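Local coordinates for phosphoribosylaminoimidazole-succinocarboxamide synthase (Saccharomyces cerevisiae, PDB 2CNQ), which joins aspartate to a carboxyaminoimidazole ribonucleotide at the expense of ATP, forming SAICAR on the pathway of purine biosynthesis, at residues K209-A214 with Y296-G301. Sequence-based numbering, arbitrary orientation. Where two conformers were deposited one is given.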
loop_
_atom_site.group_PDB
_atom_site.type_symbol
_atom_site.label_atom_id
_atom_site.label_comp_id
_atom_site.label_asym_id
_atom_site.label_seq_id
_atom_site.Cartn_x
_atom_site.Cartn_y
_atom_site.Cartn_z
ATOM N N LYS A 209 3.097 16.988 -9.097
ATOM C CA LYS A 209 4.087 16.184 -9.767
ATOM C C LYS A 209 3.561 15.534 -11.011
ATOM O O LYS A 209 4.351 14.972 -11.751
ATOM C CB LYS A 209 4.607 15.080 -8.871
ATOM C CG LYS A 209 5.298 15.523 -7.624
ATOM C CD LYS A 209 6.502 16.351 -7.962
ATOM C CE LYS A 209 7.434 16.458 -6.770
ATOM N NZ LYS A 209 8.575 17.321 -7.123
ATOM N N GLY A 210 2.265 15.569 -11.228
ATOM C CA GLY A 210 1.680 14.982 -12.398
ATOM C C GLY A 210 0.975 13.689 -12.189
ATOM O O GLY A 210 0.584 13.096 -13.172
ATOM N N ILE A 211 0.765 13.272 -10.963
ATOM C CA ILE A 211 0.086 12.026 -10.703
ATOM C C ILE A 211 -1.158 12.315 -9.930
ATOM O O ILE A 211 -1.151 13.029 -8.958
ATOM C CB ILE A 211 0.980 10.942 -10.067
ATOM C CG1 ILE A 211 1.827 10.284 -11.173
ATOM C CG2 ILE A 211 0.137 9.887 -9.388
ATOM C CD1 ILE A 211 2.796 9.247 -10.679
ATOM N N ILE A 212 -2.215 11.701 -10.391
ATOM C CA ILE A 212 -3.446 11.643 -9.651
ATOM C C ILE A 212 -3.414 10.403 -8.819
ATOM O O ILE A 212 -3.312 9.309 -9.334
ATOM C CB ILE A 212 -4.630 11.621 -10.596
ATOM C CG1 ILE A 212 -4.765 12.971 -11.281
ATOM C CG2 ILE A 212 -5.878 11.278 -9.822
ATOM C CD1 ILE A 212 -5.763 12.993 -12.381
ATOM N N ILE A 213 -3.501 10.561 -7.520
ATOM C CA ILE A 213 -3.671 9.426 -6.652
ATOM C C ILE A 213 -5.145 9.169 -6.626
ATOM O O ILE A 213 -5.898 9.894 -6.004
ATOM C CB ILE A 213 -3.161 9.687 -5.258
ATOM C CG1 ILE A 213 -1.739 10.199 -5.263
ATOM C CG2 ILE A 213 -3.276 8.409 -4.470
ATOM C CD1 ILE A 213 -1.214 10.535 -3.932
ATOM N N ALA A 214 -5.596 8.177 -7.342
ATOM C CA ALA A 214 -7.000 7.956 -7.428
ATOM C C ALA A 214 -7.565 7.511 -6.109
ATOM O O ALA A 214 -8.608 7.969 -5.681
ATOM C CB ALA A 214 -7.291 6.939 -8.455
ATOM N N TYR A 296 7.035 5.713 -8.849
ATOM C CA TYR A 296 8.025 6.039 -7.864
ATOM C C TYR A 296 8.769 7.272 -8.241
ATOM O O TYR A 296 8.953 8.158 -7.443
ATOM C CB TYR A 296 8.982 4.867 -7.703
ATOM C CG TYR A 296 10.141 5.195 -6.851
ATOM C CD1 TYR A 296 11.300 5.716 -7.393
ATOM C CD2 TYR A 296 10.084 5.041 -5.490
ATOM C CE1 TYR A 296 12.353 6.061 -6.594
ATOM C CE2 TYR A 296 11.125 5.390 -4.696
ATOM C CZ TYR A 296 12.250 5.901 -5.255
ATOM O OH TYR A 296 13.281 6.250 -4.430
ATOM N N GLU A 297 9.263 7.323 -9.439
ATOM C CA GLU A 297 10.083 8.458 -9.842
ATOM C C GLU A 297 9.280 9.716 -9.849
ATOM O O GLU A 297 9.758 10.742 -9.413
ATOM C CB GLU A 297 10.684 8.183 -11.203
ATOM C CG GLU A 297 11.712 7.103 -11.135
ATOM C CD GLU A 297 12.521 6.939 -12.381
ATOM O OE1 GLU A 297 13.677 6.536 -12.268
ATOM O OE2 GLU A 297 11.996 7.195 -13.471
ATOM N N THR A 298 8.063 9.671 -10.345
ATOM C CA THR A 298 7.291 10.872 -10.433
ATOM C C THR A 298 6.898 11.354 -9.070
ATOM O O THR A 298 6.972 12.525 -8.765
ATOM C CB THR A 298 6.110 10.677 -11.288
ATOM O OG1 THR A 298 6.580 10.269 -12.560
ATOM C CG2 THR A 298 5.338 11.932 -11.503
ATOM N N LEU A 299 6.467 10.442 -8.228
ATOM C CA LEU A 299 6.023 10.831 -6.919
ATOM C C LEU A 299 7.138 11.356 -6.085
ATOM O O LEU A 299 6.935 12.280 -5.343
ATOM C CB LEU A 299 5.381 9.647 -6.230
ATOM C CG LEU A 299 4.059 9.262 -6.847
ATOM C CD1 LEU A 299 3.640 7.922 -6.329
ATOM C CD2 LEU A 299 3.013 10.328 -6.609
ATOM N N THR A 300 8.291 10.719 -6.130
ATOM C CA THR A 300 9.382 11.106 -5.266
ATOM C C THR A 300 10.211 12.181 -5.861
ATOM O O THR A 300 10.924 12.840 -5.147
ATOM C CB THR A 300 10.291 9.956 -4.935
ATOM O OG1 THR A 300 10.961 9.498 -6.105
ATOM C CG2 THR A 300 9.576 8.823 -4.275
ATOM N N GLY A 301 10.162 12.349 -7.168
ATOM C CA GLY A 301 11.062 13.241 -7.836
ATOM C C GLY A 301 12.461 12.733 -7.851
ATOM O O GLY A 301 13.357 13.479 -8.163
#
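The CD1 methyl of Ile-211 packs against CB and CG2 of Thr-298 where the last turn of helix 282-300 lies against the start of strand 211-223. Ile-211 CD1 lies 3.7 Å from Thr-298 CB. The next helix residue, Leu-299, crosses Ile-211 at about a right angle, Leu-299 CD2 lying 4.0 Å from Ile-211 CG2. The branched isoleucine suits this place: CD1 meets Thr-298 and also Leu-299 CG, while CG2 turns to Leu-299 CD2. Phe-243 of strand 228-245 touches both Ile-211 and Leu-299.

The polar edge is made of carbonyls facing aliphatic carbon. In Thr-298, chi1 of -58° sets OG1 beside the backbone N, where it bonds to Glu-294 O, and leaves CG2 3.2 Å from Lys-209 O; threonine keeps its hydroxyl on its own helix and lends a methyl. In return, Lys-209 CB lies 3.5 Å from Thr-298 O, with aliphatic CG and CD following, bent at chi2 (-61°), a stem suited to an exposed edge.

Gly-210, at phi 105°, ends helix 185-209 in a Schellman motif; glycine leaves the carbonyl O of Lys-209 uncrowded by a CB.

The junction thus pairs buried apolar packing at Ile-211 and Leu-299 with carbonyl-to-CH approaches at its more open edge, without polar side-chain bonds between the segments.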